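Local coordinates for isoform A of Peptidoglycan-recognition protein LB (Drosophila melanogaster, PDB 7NSX) that hydrolyses the amide bond between N-acetylmuramoyl and L-alanine in bacterial peptidoglycan with a zinc ion, degrading this immune-active cell-wall material, at residues T14-S19 and D87-T92; P28-H33 and G74-G79; Y40-H45 and A101-Y106. All coordinates share one frame; numbering follows the deposited sequence.

Interaction 1. Residues T14-S19 and D87-T92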
ATOM      1  N   THR A  14       3.240 -16.786   7.747  1.00 50.69           N
ATOM      2  CA  THR A  14       1.787 -16.705   8.052  1.00 48.95           C
ATOM      3  C   THR A  14       1.065 -15.919   6.937  1.00 42.96           C
ATOM      4  O   THR A  14      -0.086 -16.318   6.613  1.00 34.10           O
ATOM      5  CB  THR A  14       1.568 -16.147   9.470  1.00 55.64           C
ATOM      6  OG1 THR A  14       0.574 -16.968  10.085  1.00 57.30           O
ATOM      7  CG2 THR A  14       1.150 -14.686   9.531  1.00 58.08           C
ATOM      8  N   ALA A  15       1.705 -14.876   6.366  1.00 36.68           N
ATOM      9  CA  ALA A  15       1.092 -13.903   5.419  1.00 34.80           C
ATOM     10  C   ALA A  15       0.738 -14.598   4.097  1.00 32.79           C
ATOM     11  O   ALA A  15       1.583 -15.289   3.502  1.00 39.22           O
ATOM     12  CB  ALA A  15       1.980 -12.697   5.185  1.00 34.27           C
ATOM     13  N   ARG A  16      -0.509 -14.444   3.684  1.00 33.26           N
ATOM     14  CA  ARG A  16      -1.013 -14.904   2.375  1.00 31.38           C
ATOM     15  C   ARG A  16      -1.278 -13.679   1.521  1.00 29.58           C
ATOM     16  O   ARG A  16      -1.709 -12.627   2.076  1.00 24.28           O
ATOM     17  CB  ARG A  16      -2.312 -15.692   2.517  1.00 34.46           C
ATOM     18  CG  ARG A  16      -2.194 -16.866   3.470  1.00 39.87           C
ATOM     19  CD  ARG A  16      -1.637 -18.109   2.807  1.00 42.44           C
ATOM     20  NE  ARG A  16      -1.556 -19.116   3.859  1.00 42.00           N
ATOM     21  CZ  ARG A  16      -0.552 -19.218   4.726  1.00 46.23           C
ATOM     22  NH1 ARG A  16       0.495 -18.404   4.659  1.00 46.06           N
ATOM     23  NH2 ARG A  16      -0.592 -20.161   5.653  1.00 44.53           N
ATOM     24  N   LEU A  17      -1.045 -13.827   0.223  1.00 26.28           N
ATOM     25  CA  LEU A  17      -1.475 -12.830  -0.779  1.00 30.74           C
ATOM     26  C   LEU A  17      -2.910 -13.170  -1.176  1.00 30.97           C
ATOM     27  O   LEU A  17      -3.131 -14.217  -1.797  1.00 33.31           O
ATOM     28  CB  LEU A  17      -0.514 -12.864  -1.963  1.00 33.52           C
ATOM     29  CG  LEU A  17      -0.759 -11.792  -3.029  1.00 36.05           C
ATOM     30  CD1 LEU A  17      -1.849 -12.235  -3.990  1.00 41.14           C
ATOM     31  CD2 LEU A  17      -1.099 -10.448  -2.393  1.00 34.77           C
ATOM     32  N   LEU A  18      -3.871 -12.353  -0.770  1.00 27.00           N
ATOM     33  CA  LEU A  18      -5.285 -12.573  -1.116  1.00 28.02           C
ATOM     34  C   LEU A  18      -5.606 -11.758  -2.362  1.00 29.80           C
ATOM     35  O   LEU A  18      -5.122 -10.619  -2.472  1.00 28.92           O
ATOM     36  CB  LEU A  18      -6.154 -12.214   0.085  1.00 29.45           C
ATOM     37  CG  LEU A  18      -5.725 -12.914   1.384  1.00 32.45           C
ATOM     38  CD1 LEU A  18      -6.671 -12.580   2.518  1.00 35.85           C
ATOM     39  CD2 LEU A  18      -5.644 -14.429   1.209  1.00 33.94           C
ATOM     40  N   SER A  19      -6.313 -12.396  -3.291  1.00 27.30           N
ATOM     41  CA  SER A  19      -6.701 -11.862  -4.617  1.00 25.87           C
ATOM     42  C   SER A  19      -7.839 -10.875  -4.414  1.00 22.98           C
ATOM     43  O   SER A  19      -8.480 -10.918  -3.341  1.00 23.62           O
ATOM     44  CB  SER A  19      -7.144 -12.965  -5.533  1.00 24.67           C
ATOM     45  OG  SER A  19      -8.375 -13.478  -5.051  1.00 26.47           O
ATOM     46  N   ASP A  87      -4.676  -8.594  10.495  1.00 23.42           N
ATOM     47  CA  ASP A  87      -4.669 -10.070  10.367  1.00 20.94           C
ATOM     48  C   ASP A  87      -3.315 -10.573   9.840  1.00 23.64           C
ATOM     49  O   ASP A  87      -3.124 -11.809   9.812  1.00 27.07           O
ATOM     50  CB  ASP A  87      -5.845 -10.525   9.501  1.00 21.38           C
ATOM     51  CG  ASP A  87      -5.841 -10.035   8.065  1.00 19.79           C
ATOM     52  OD1 ASP A  87      -6.727 -10.483   7.298  1.00 20.16           O
ATOM     53  OD2 ASP A  87      -4.930  -9.220   7.708  1.00 20.16           O
ATOM     54  N   GLY A  88      -2.431  -9.688   9.377  1.00 21.90           N
ATOM     55  CA  GLY A  88      -1.113 -10.030   8.802  1.00 23.31           C
ATOM     56  C   GLY A  88      -1.239 -10.583   7.380  1.00 21.72           C
ATOM     57  O   GLY A  88      -0.288 -11.165   6.862  1.00 23.14           O
ATOM     58  N   MET A  89      -2.379 -10.387   6.749  1.00 20.64           N
ATOM     59  CA  MET A  89      -2.634 -10.799   5.336  1.00 20.55           C
ATOM     60  C   MET A  89      -2.414  -9.598   4.391  1.00 19.50           C
ATOM     61  O   MET A  89      -2.483  -8.427   4.833  1.00 18.64           O
ATOM     62  CB  MET A  89      -4.070 -11.297   5.184  1.00 21.38           C
ATOM     63  CG  MET A  89      -4.377 -12.499   6.052  1.00 22.50           C
ATOM     64  SD  MET A  89      -3.296 -13.910   5.652  1.00 26.59           S
ATOM     65  CE  MET A  89      -2.893 -14.424   7.316  1.00 28.25           C
ATOM     66  N   ILE A  90      -2.087  -9.897   3.143  1.00 18.41           N
ATOM     67  CA  ILE A  90      -1.936  -8.878   2.071  1.00 20.28           C
ATOM     68  C   ILE A  90      -3.116  -9.005   1.140  1.00 19.91           C
ATOM     69  O   ILE A  90      -3.432 -10.163   0.723  1.00 20.59           O
ATOM     70  CB  ILE A  90      -0.605  -9.045   1.331  1.00 21.71           C
ATOM     71  CG1 ILE A  90       0.559  -8.919   2.312  1.00 24.24           C
ATOM     72  CG2 ILE A  90      -0.531  -8.039   0.201  1.00 20.79           C
ATOM     73  CD1 ILE A  90       1.605  -9.951   2.134  1.00 27.16           C
ATOM     74  N   TYR A  91      -3.732  -7.864   0.836  1.00 18.73           N
ATOM     75  CA  TYR A  91      -4.930  -7.733  -0.019  1.00 18.59           C
ATOM     76  C   TYR A  91      -4.518  -7.074  -1.334  1.00 19.53           C
ATOM     77  O   TYR A  91      -4.035  -5.931  -1.293  1.00 17.70           O
ATOM     78  CB  TYR A  91      -6.024  -6.965   0.722  1.00 18.57           C
ATOM     79  CG  TYR A  91      -6.511  -7.688   1.946  1.00 20.82           C
ATOM     80  CD1 TYR A  91      -5.848  -7.586   3.160  1.00 20.61           C
ATOM     81  CD2 TYR A  91      -7.560  -8.583   1.854  1.00 22.29           C
ATOM     82  CE1 TYR A  91      -6.281  -8.274   4.283  1.00 21.26           C
ATOM     83  CE2 TYR A  91      -7.995  -9.288   2.963  1.00 23.11           C
ATOM     84  CZ  TYR A  91      -7.350  -9.139   4.180  1.00 20.99           C
ATOM     85  OH  TYR A  91      -7.763  -9.865   5.257  1.00 22.54           O
ATOM     86  N   THR A  92      -4.696  -7.768  -2.454  1.00 18.43           N
ATOM     87  CA  THR A  92      -4.423  -7.170  -3.784  1.00 18.56           C
ATOM     88  C   THR A  92      -5.364  -5.983  -3.998  1.00 18.40           C
ATOM     89  O   THR A  92      -6.582  -6.188  -3.947  1.00 17.88           O
ATOM     90  CB  THR A  92      -4.563  -8.186  -4.931  1.00 19.28           C
ATOM     91  OG1 THR A  92      -3.725  -9.304  -4.634  1.00 19.73           O
ATOM     92  CG2 THR A  92      -4.176  -7.591  -6.267  1.00 18.87           C
TER
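Leu17 and Ile90 meet on one side of a short parallel pairing, Leu17 CD2 resting 3.6 Å from Ile90 CG2 with the two side chains crossing at about a right angle. Ala15 extends this patch with its methyl near Ile90 CD1, a small side chain suited to a spot where its CB already lies 3.2 Å from Gly88 O. On the other side, Leu18 and Tyr91 run side by side, and Leu18 CD1 reaches Tyr91 CE2 at 3.6 Å while also touching Met89 CB. Met89 bends at chi2 (-60°), which lays SD alongside Arg16, where it accepts a weak bond from Arg16 N; a further bend at chi3 leaves CE near Thr14 O.

The backbone ladder is regular: Ile90 N gives to Arg16 O, and Leu18 N to Ile90 O at 2.7 Å. At the far end Leu18 O is gripped twice, by Thr92 N and by Thr92 OG1 (2.9 Å), the hydroxyl arriving tilted 34° from the carbonyl plane. A threonine suits this place because its OG1, anti to the carbonyl carbon, turns back to the same acceptor as its own amide. Asp87 OD2 closes an Asx turn onto Met89 N, and its OD1 is hydrogen-bonded to Thr55.

Strand 17-18 is an outermost strand of the mixed sheet, paired in parallel with strand 90-92, with Ile90 packed on helix 126-142 and Tyr91 on helix 55-72.

Interaction 2. Residues P28-H33 and G74-G79; sequences PKSVEH and GWNDIG
Lys29 N donates to Asn76 O over 2.8 Å, a nearly straight bond (168° at the hydrogen) that lies in the carbonyl plane and uses a lone pair. The same oxygen receives the CA-H of Pro28, with Pro28 CA 3.4 Å from Asn76 O, so two successive residues converge on one acceptor. The Lys29 side chain starts beside its own backbone N and bends at chi2, chi3 and chi4; this curls it along the other loop until NZ makes a weak bond of 3.3 Å to Trp75 O. A long, flexible lysine can span that distance while its methylenes cover Asn76 O, CG being 3.6 Å from it.

Next along, the amide of Asn76 lies against Ser30: ND2 comes within 3.4 Å of Ser30 CB, and Asn76 CB is equally near Ser30 O. These are packing contacts. Pro28 CB sits against Asp77, 3.9 Å from OD2.

The contact is a surface meeting of two irregular loops of the amidase fold, one leading from strand 17-18 to strand 38-45, the other from helix 55-72 to strand 82-84. Gly74, with positive phi, is where the chain leaves that helix, a conformation that a residue without a side chain adopts readily.

Behind this shell, Asp77 is fixed by a salt bridge from OD2 to Arg20 and by a hydrogen bond between OD1 and Gln66. Gln70, also on the helix, gives a further bond to Asn76 O, while the ring of Trp75 meets that of His69.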
ATOM      1  N   PRO A  28     -12.430  -3.173 -11.499  1.00 32.67           N
ATOM      2  CA  PRO A  28     -11.964  -1.821 -11.772  1.00 33.74           C
ATOM      3  C   PRO A  28     -12.793  -1.303 -12.962  1.00 37.07           C
ATOM      4  O   PRO A  28     -13.140  -2.083 -13.807  1.00 34.75           O
ATOM      5  CB  PRO A  28     -10.468  -2.009 -12.050  1.00 33.33           C
ATOM      6  CG  PRO A  28     -10.340  -3.438 -12.522  1.00 33.66           C
ATOM      7  CD  PRO A  28     -11.445  -4.213 -11.836  1.00 31.40           C
ATOM      8  N   LYS A  29     -13.141  -0.022 -12.983  1.00 39.28           N
ATOM      9  CA  LYS A  29     -13.903   0.576 -14.109  1.00 41.63           C
ATOM     10  C   LYS A  29     -12.987   0.512 -15.333  1.00 44.70           C
ATOM     11  O   LYS A  29     -13.490   0.331 -16.437  1.00 40.29           O
ATOM     12  CB  LYS A  29     -14.392   1.975 -13.725  1.00 45.55           C
ATOM     13  CG  LYS A  29     -15.275   1.980 -12.482  1.00 50.15           C
ATOM     14  CD  LYS A  29     -16.578   2.731 -12.628  1.00 57.73           C
ATOM     15  CE  LYS A  29     -16.405   4.230 -12.508  1.00 61.69           C
ATOM     16  NZ  LYS A  29     -16.001   4.620 -11.135  1.00 61.93           N
ATOM     17  N   SER A  30     -11.673   0.567 -15.119  1.00 41.25           N
ATOM     18  CA  SER A  30     -10.652   0.650 -16.192  1.00 38.69           C
ATOM     19  C   SER A  30      -9.275   0.390 -15.578  1.00 38.16           C
ATOM     20  O   SER A  30      -9.103   0.735 -14.396  1.00 33.39           O
ATOM     21  CB  SER A  30     -10.727   2.008 -16.860  1.00 39.61           C
ATOM     22  OG  SER A  30      -9.755   2.122 -17.883  1.00 41.52           O
ATOM     23  N   VAL A  31      -8.344  -0.180 -16.343  1.00 35.20           N
ATOM     24  CA  VAL A  31      -6.978  -0.532 -15.860  1.00 37.86           C
ATOM     25  C   VAL A  31      -5.954   0.080 -16.812  1.00 35.59           C
ATOM     26  O   VAL A  31      -6.000  -0.254 -18.007  1.00 33.23           O
ATOM     27  CB  VAL A  31      -6.820  -2.058 -15.738  1.00 38.41           C
ATOM     28  CG1 VAL A  31      -5.407  -2.454 -15.353  1.00 40.23           C
ATOM     29  CG2 VAL A  31      -7.845  -2.644 -14.761  1.00 38.17           C
ATOM     30  N   GLU A  32      -5.081   0.948 -16.301  1.00 31.74           N
ATOM     31  CA  GLU A  32      -3.877   1.406 -17.039  1.00 34.81           C
ATOM     32  C   GLU A  32      -2.615   0.776 -16.453  1.00 37.61           C
ATOM     33  O   GLU A  32      -2.442   0.828 -15.214  1.00 37.03           O
ATOM     34  CB  GLU A  32      -3.767   2.914 -16.960  1.00 37.15           C
ATOM     35  CG  GLU A  32      -5.057   3.577 -17.338  1.00 42.23           C
ATOM     36  CD  GLU A  32      -4.795   4.931 -17.924  1.00 45.27           C
ATOM     37  OE1 GLU A  32      -5.147   5.925 -17.260  1.00 49.30           O
ATOM     38  OE2 GLU A  32      -4.207   4.968 -19.038  1.00 58.31           O
ATOM     39  N   HIS A  33      -1.746   0.267 -17.324  1.00 34.96           N
ATOM     40  CA  HIS A  33      -0.489  -0.427 -16.954  1.00 36.18           C
ATOM     41  C   HIS A  33       0.697   0.538 -17.032  1.00 36.52           C
ATOM     42  O   HIS A  33       0.585   1.606 -17.689  1.00 36.05           O
ATOM     43  CB  HIS A  33      -0.315  -1.676 -17.820  1.00 36.60           C
ATOM     44  CG  HIS A  33      -1.432  -2.641 -17.606  1.00 38.23           C
ATOM     45  ND1 HIS A  33      -1.324  -3.689 -16.732  1.00 40.34           N
ATOM     46  CD2 HIS A  33      -2.692  -2.682 -18.087  1.00 39.31           C
ATOM     47  CE1 HIS A  33      -2.452  -4.369 -16.710  1.00 37.99           C
ATOM     48  NE2 HIS A  33      -3.309  -3.763 -17.524  1.00 40.65           N
ATOM     49  N   GLY A  74     -15.094   8.668  -7.704  1.00 35.83           N
ATOM     50  CA  GLY A  74     -15.171   8.405  -9.153  1.00 40.77           C
ATOM     51  C   GLY A  74     -13.882   7.823  -9.728  1.00 43.50           C
ATOM     52  O   GLY A  74     -13.776   7.764 -10.960  1.00 44.32           O
ATOM     53  N   TRP A  75     -12.949   7.346  -8.891  1.00 38.94           N
ATOM     54  CA  TRP A  75     -11.684   6.726  -9.363  1.00 36.13           C
ATOM     55  C   TRP A  75     -11.978   5.381 -10.031  1.00 31.48           C
ATOM     56  O   TRP A  75     -13.042   4.783  -9.783  1.00 33.77           O
ATOM     57  CB  TRP A  75     -10.687   6.561  -8.208  1.00 36.08           C
ATOM     58  CG  TRP A  75     -10.157   7.849  -7.656  1.00 34.84           C
ATOM     59  CD1 TRP A  75     -10.313   9.105  -8.169  1.00 35.35           C
ATOM     60  CD2 TRP A  75      -9.320   7.996  -6.492  1.00 35.94           C
ATOM     61  NE1 TRP A  75      -9.632  10.016  -7.408  1.00 32.68           N
ATOM     62  CE2 TRP A  75      -9.008   9.369  -6.376  1.00 35.12           C
ATOM     63  CE3 TRP A  75      -8.791   7.103  -5.552  1.00 33.49           C
ATOM     64  CZ2 TRP A  75      -8.192   9.863  -5.361  1.00 34.91           C
ATOM     65  CZ3 TRP A  75      -8.000   7.600  -4.543  1.00 33.46           C
ATOM     66  CH2 TRP A  75      -7.706   8.956  -4.449  1.00 34.29           C
ATOM     67  N   ASN A  76     -11.032   4.883 -10.809  1.00 31.45           N
ATOM     68  CA  ASN A  76     -11.191   3.590 -11.525  1.00 33.78           C
ATOM     69  C   ASN A  76     -11.340   2.447 -10.524  1.00 31.95           C
ATOM     70  O   ASN A  76     -12.073   1.455 -10.818  1.00 28.14           O
ATOM     71  CB  ASN A  76      -9.981   3.302 -12.415  1.00 37.46           C
ATOM     72  CG  ASN A  76     -10.040   4.024 -13.740  1.00 38.37           C
ATOM     73  OD1 ASN A  76      -9.021   4.465 -14.250  1.00 46.66           O
ATOM     74  ND2 ASN A  76     -11.218   4.149 -14.319  1.00 40.44           N
ATOM     75  N   ASP A  77     -10.619   2.558  -9.400  1.00 30.28           N
ATOM     76  CA  ASP A  77     -10.489   1.449  -8.426  1.00 25.37           C
ATOM     77  C   ASP A  77      -9.978   2.015  -7.110  1.00 23.99           C
ATOM     78  O   ASP A  77      -9.627   3.201  -7.079  1.00 24.39           O
ATOM     79  CB  ASP A  77      -9.553   0.397  -9.000  1.00 25.18           C
ATOM     80  CG  ASP A  77      -9.535  -0.941  -8.300  1.00 23.61           C
ATOM     81  OD1 ASP A  77     -10.473  -1.251  -7.491  1.00 26.90           O
ATOM     82  OD2 ASP A  77      -8.600  -1.704  -8.624  1.00 28.52           O
ATOM     83  N   ILE A  78      -9.938   1.192  -6.057  1.00 22.57           N
ATOM     84  CA  ILE A  78      -9.163   1.545  -4.835  1.00 22.33           C
ATOM     85  C   ILE A  78      -7.816   2.106  -5.317  1.00 20.90           C
ATOM     86  O   ILE A  78      -7.259   1.540  -6.287  1.00 22.07           O
ATOM     87  CB  ILE A  78      -9.029   0.335  -3.888  1.00 21.98           C
ATOM     88  CG1 ILE A  78      -8.512   0.762  -2.515  1.00 20.82           C
ATOM     89  CG2 ILE A  78      -8.183  -0.755  -4.508  1.00 22.83           C
ATOM     90  CD1 ILE A  78      -8.425  -0.375  -1.526  1.00 23.12           C
ATOM     91  N   GLY A  79      -7.318   3.178  -4.702  1.00 20.73           N
ATOM     92  CA  GLY A  79      -6.125   3.905  -5.182  1.00 22.29           C
ATOM     93  C   GLY A  79      -4.796   3.188  -4.921  1.00 20.75           C
ATOM     94  O   GLY A  79      -3.789   3.464  -5.642  1.00 21.43           O
TER

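Interaction 3. Residues Y40-H45 and A101-Y106; sequences YVIIHH and AHAPKY. With ZN (zinc ion), chain B.
The ring of Tyr106 stands on that of Tyr40 in a T-shaped (edge-to-face) pair: its CD2 edge lies over the centre of the Tyr40 face, with the centroids 5.0 Å apart and the planes at 87°. The rings of His44 and His102 are also nearly perpendicular, but meet rim to rim, neither covering the other's face. This is the zinc site of the type 2 amidase fold, where strand 38-45 carries a metal ligand and the loop before strand 110-115 packs beside it.

His44 binds zinc through ND1 at 2.1 Å, and His154 and Cys162 are the other protein ligands. With ND1 on the metal, NE2 is left to donate to His102 ND1 at 2.9 Å, an angle of 149° at the hydrogen. His102 is therefore a second-shell residue that fixes the rotation of a first-shell ligand, and it may make the ligand ring slightly more electron-rich. Its CG falls between the backbone N and the carbonyl carbon (chi1 62°), which swings the imidazole toward strand 38-45, and chi2 then turns its ND1 edge to His44. An alanine here would remove the acceptor, and His44 NE2 would probably lose its mate, leaving the zinc-binding ring less firmly held against turning.

Between the two aromatic pairs Ile42 fills the space with a branched apolar chain. Ala103 offers it a small methyl, 3.8 Å from Ile42 CD1, while His102 meets that atom with its ring edge. The closest touch is on Tyr106, whose CB lies 3.5 Å from Ile42 CD1.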
ATOM      1  N   TYR A  40       9.881   2.609  -7.415  1.00 23.58           N
ATOM      2  CA  TYR A  40       9.479   3.150  -6.089  1.00 21.62           C
ATOM      3  C   TYR A  40       8.503   2.230  -5.360  1.00 18.73           C
ATOM      4  O   TYR A  40       7.628   1.652  -5.990  1.00 18.37           O
ATOM      5  CB  TYR A  40       8.814   4.518  -6.215  1.00 24.38           C
ATOM      6  CG  TYR A  40       9.737   5.588  -6.732  1.00 26.47           C
ATOM      7  CD1 TYR A  40       9.805   5.854  -8.084  1.00 29.75           C
ATOM      8  CD2 TYR A  40      10.592   6.270  -5.880  1.00 29.93           C
ATOM      9  CE1 TYR A  40      10.697   6.779  -8.588  1.00 32.11           C
ATOM     10  CE2 TYR A  40      11.465   7.234  -6.361  1.00 31.05           C
ATOM     11  CZ  TYR A  40      11.497   7.497  -7.720  1.00 32.79           C
ATOM     12  OH  TYR A  40      12.331   8.430  -8.245  1.00 40.57           O
ATOM     13  N   VAL A  41       8.662   2.147  -4.033  1.00 19.42           N
ATOM     14  CA  VAL A  41       7.641   1.624  -3.099  1.00 17.85           C
ATOM     15  C   VAL A  41       7.210   2.752  -2.171  1.00 18.37           C
ATOM     16  O   VAL A  41       8.061   3.329  -1.434  1.00 19.48           O
ATOM     17  CB  VAL A  41       8.166   0.399  -2.338  1.00 18.09           C
ATOM     18  CG1 VAL A  41       7.184  -0.065  -1.286  1.00 18.98           C
ATOM     19  CG2 VAL A  41       8.482  -0.720  -3.322  1.00 19.03           C
ATOM     20  N   ILE A  42       5.919   3.049  -2.143  1.00 18.29           N
ATOM     21  CA  ILE A  42       5.438   4.167  -1.293  1.00 16.95           C
ATOM     22  C   ILE A  42       4.497   3.614  -0.226  1.00 16.41           C
ATOM     23  O   ILE A  42       3.494   2.981  -0.596  1.00 14.57           O
ATOM     24  CB  ILE A  42       4.814   5.287  -2.128  1.00 18.98           C
ATOM     25  CG1 ILE A  42       5.862   5.877  -3.075  1.00 21.25           C
ATOM     26  CG2 ILE A  42       4.211   6.340  -1.189  1.00 18.03           C
ATOM     27  CD1 ILE A  42       5.262   6.559  -4.234  1.00 23.34           C
ATOM     28  N   ILE A  43       4.802   3.920   1.041  1.00 14.22           N
ATOM     29  CA  ILE A  43       4.032   3.439   2.219  1.00 15.33           C
ATOM     30  C   ILE A  43       3.041   4.527   2.623  1.00 14.90           C
ATOM     31  O   ILE A  43       3.437   5.742   2.705  1.00 15.12           O
ATOM     32  CB  ILE A  43       4.973   3.027   3.370  1.00 16.42           C
ATOM     33  CG1 ILE A  43       6.018   2.008   2.903  1.00 17.41           C
ATOM     34  CG2 ILE A  43       4.161   2.489   4.546  1.00 15.32           C
ATOM     35  CD1 ILE A  43       5.442   0.707   2.381  1.00 18.25           C
ATOM     36  N   HIS A  44       1.812   4.090   2.843  1.00 15.68           N
ATOM     37  CA  HIS A  44       0.659   4.858   3.365  1.00 16.16           C
ATOM     38  C   HIS A  44       0.119   4.181   4.630  1.00 17.50           C
ATOM     39  O   HIS A  44       0.305   2.938   4.830  1.00 16.81           O
ATOM     40  CB  HIS A  44      -0.459   4.898   2.305  1.00 16.69           C
ATOM     41  CG  HIS A  44      -0.057   5.411   0.966  1.00 16.47           C
ATOM     42  ND1 HIS A  44      -0.180   6.743   0.612  1.00 17.73           N
ATOM     43  CD2 HIS A  44       0.464   4.783  -0.116  1.00 17.79           C
ATOM     44  CE1 HIS A  44       0.246   6.915  -0.610  1.00 17.75           C
ATOM     45  NE2 HIS A  44       0.648   5.733  -1.083  1.00 18.42           N
ATOM     46  N   HIS A  45      -0.686   4.918   5.391  1.00 18.02           N
ATOM     47  CA  HIS A  45      -1.700   4.330   6.306  1.00 18.77           C
ATOM     48  C   HIS A  45      -3.080   4.755   5.806  1.00 18.63           C
ATOM     49  O   HIS A  45      -3.166   5.743   5.040  1.00 19.04           O
ATOM     50  CB  HIS A  45      -1.397   4.674   7.782  1.00 19.23           C
ATOM     51  CG  HIS A  45      -1.655   6.093   8.171  1.00 20.96           C
ATOM     52  ND1 HIS A  45      -1.806   6.469   9.500  1.00 20.89           N
ATOM     53  CD2 HIS A  45      -1.840   7.214   7.420  1.00 21.15           C
ATOM     54  CE1 HIS A  45      -2.080   7.777   9.543  1.00 21.77           C
ATOM     55  NE2 HIS A  45      -2.069   8.260   8.275  1.00 20.54           N
ATOM     56  N   ALA A 101      -3.682   5.449  -7.775  1.00 26.20           N
ATOM     57  CA  ALA A 101      -4.161   6.788  -7.401  1.00 25.30           C
ATOM     58  C   ALA A 101      -3.882   6.954  -5.912  1.00 24.91           C
ATOM     59  O   ALA A 101      -4.841   6.962  -5.121  1.00 28.16           O
ATOM     60  CB  ALA A 101      -5.623   6.935  -7.728  1.00 28.43           C
ATOM     61  N   HIS A 102      -2.605   6.957  -5.548  1.00 23.95           N
ATOM     62  CA  HIS A 102      -2.173   7.115  -4.132  1.00 21.92           C
ATOM     63  C   HIS A 102      -1.087   8.180  -3.977  1.00 22.08           C
ATOM     64  O   HIS A 102      -0.928   8.643  -2.836  1.00 21.63           O
ATOM     65  CB  HIS A 102      -1.722   5.763  -3.578  1.00 20.39           C
ATOM     66  CG  HIS A 102      -0.558   5.200  -4.318  1.00 21.26           C
ATOM     67  ND1 HIS A 102       0.739   5.471  -3.938  1.00 21.25           N
ATOM     68  CD2 HIS A 102      -0.490   4.408  -5.421  1.00 22.08           C
ATOM     69  CE1 HIS A 102       1.556   4.904  -4.802  1.00 22.03           C
ATOM     70  NE2 HIS A 102       0.817   4.219  -5.704  1.00 21.60           N
ATOM     71  N   ALA A 103      -0.325   8.526  -5.025  1.00 23.09           N
ATOM     72  CA  ALA A 103       0.891   9.367  -4.879  1.00 25.83           C
ATOM     73  C   ALA A 103       1.157  10.082  -6.194  1.00 26.71           C
ATOM     74  O   ALA A 103       1.860   9.572  -7.058  1.00 26.54           O
ATOM     75  CB  ALA A 103       2.077   8.536  -4.467  1.00 24.85           C
ATOM     76  N   PRO A 104       0.504  11.235  -6.416  1.00 32.07           N
ATOM     77  CA  PRO A 104       0.563  11.908  -7.722  1.00 35.22           C
ATOM     78  C   PRO A 104       2.028  12.101  -8.146  1.00 30.90           C
ATOM     79  O   PRO A 104       2.845  12.377  -7.259  1.00 35.31           O
ATOM     80  CB  PRO A 104      -0.191  13.213  -7.416  1.00 37.01           C
ATOM     81  CG  PRO A 104      -1.187  12.789  -6.365  1.00 36.22           C
ATOM     82  CD  PRO A 104      -0.359  11.925  -5.440  1.00 34.78           C
ATOM     83  N   LYS A 105       2.337  11.858  -9.420  1.00 32.15           N
ATOM     84  CA  LYS A 105       3.699  11.904 -10.032  1.00 35.98           C
ATOM     85  C   LYS A 105       4.428  10.565  -9.832  1.00 35.44           C
ATOM     86  O   LYS A 105       5.424  10.325 -10.551  1.00 34.44           O
ATOM     87  CB  LYS A 105       4.526  13.080  -9.486  1.00 41.13           C
ATOM     88  CG  LYS A 105       4.180  14.418 -10.104  1.00 46.43           C
ATOM     89  CD  LYS A 105       4.676  14.512 -11.544  1.00 55.53           C
ATOM     90  CE  LYS A 105       3.631  15.032 -12.506  1.00 59.25           C
ATOM     91  NZ  LYS A 105       3.211  16.404 -12.141  1.00 63.79           N
ATOM     92  N   TYR A 106       3.998   9.715  -8.885  1.00 32.60           N
ATOM     93  CA  TYR A 106       4.646   8.400  -8.644  1.00 28.38           C
ATOM     94  C   TYR A 106       3.667   7.278  -8.984  1.00 26.10           C
ATOM     95  O   TYR A 106       4.075   6.139  -8.909  1.00 25.50           O
ATOM     96  CB  TYR A 106       5.191   8.301  -7.214  1.00 30.84           C
ATOM     97  CG  TYR A 106       6.285   9.292  -6.920  1.00 29.36           C
ATOM     98  CD1 TYR A 106       5.957  10.584  -6.597  1.00 29.00           C
ATOM     99  CD2 TYR A 106       7.636   8.962  -6.987  1.00 35.39           C
ATOM    100  CE1 TYR A 106       6.924  11.531  -6.336  1.00 35.18           C
ATOM    101  CE2 TYR A 106       8.629   9.897  -6.696  1.00 35.16           C
ATOM    102  CZ  TYR A 106       8.263  11.195  -6.377  1.00 35.91           C
ATOM    103  OH  TYR A 106       9.133  12.207  -6.088  1.00 45.29           O
TER
HETATM  104 ZN    ZN B2000      -0.920   8.250   1.855  1.00 19.64          ZN

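From the N terminus the chain runs through strand 17-18, then the loop 28-33, then strand 38-45, and each later finds its partner. The first loop to close is that of interaction 2, at 74-79; interaction 1 closes next, at 87-92, and interaction 3 last, at 101-106. Interaction 2 is nested inside the loop closed by interaction 1, whereas interaction 3 crosses both. Interactions 1 and 3 reach the same sheet on opposite sides of the chain's centre, their centres about 20 Å apart. Interactions 2 and 3 touch directly: Gly79 O lies 2.9 Å from Ala101 N, probably a hydrogen bond, and links the loop after helix 55-72 to the loop beside the zinc site.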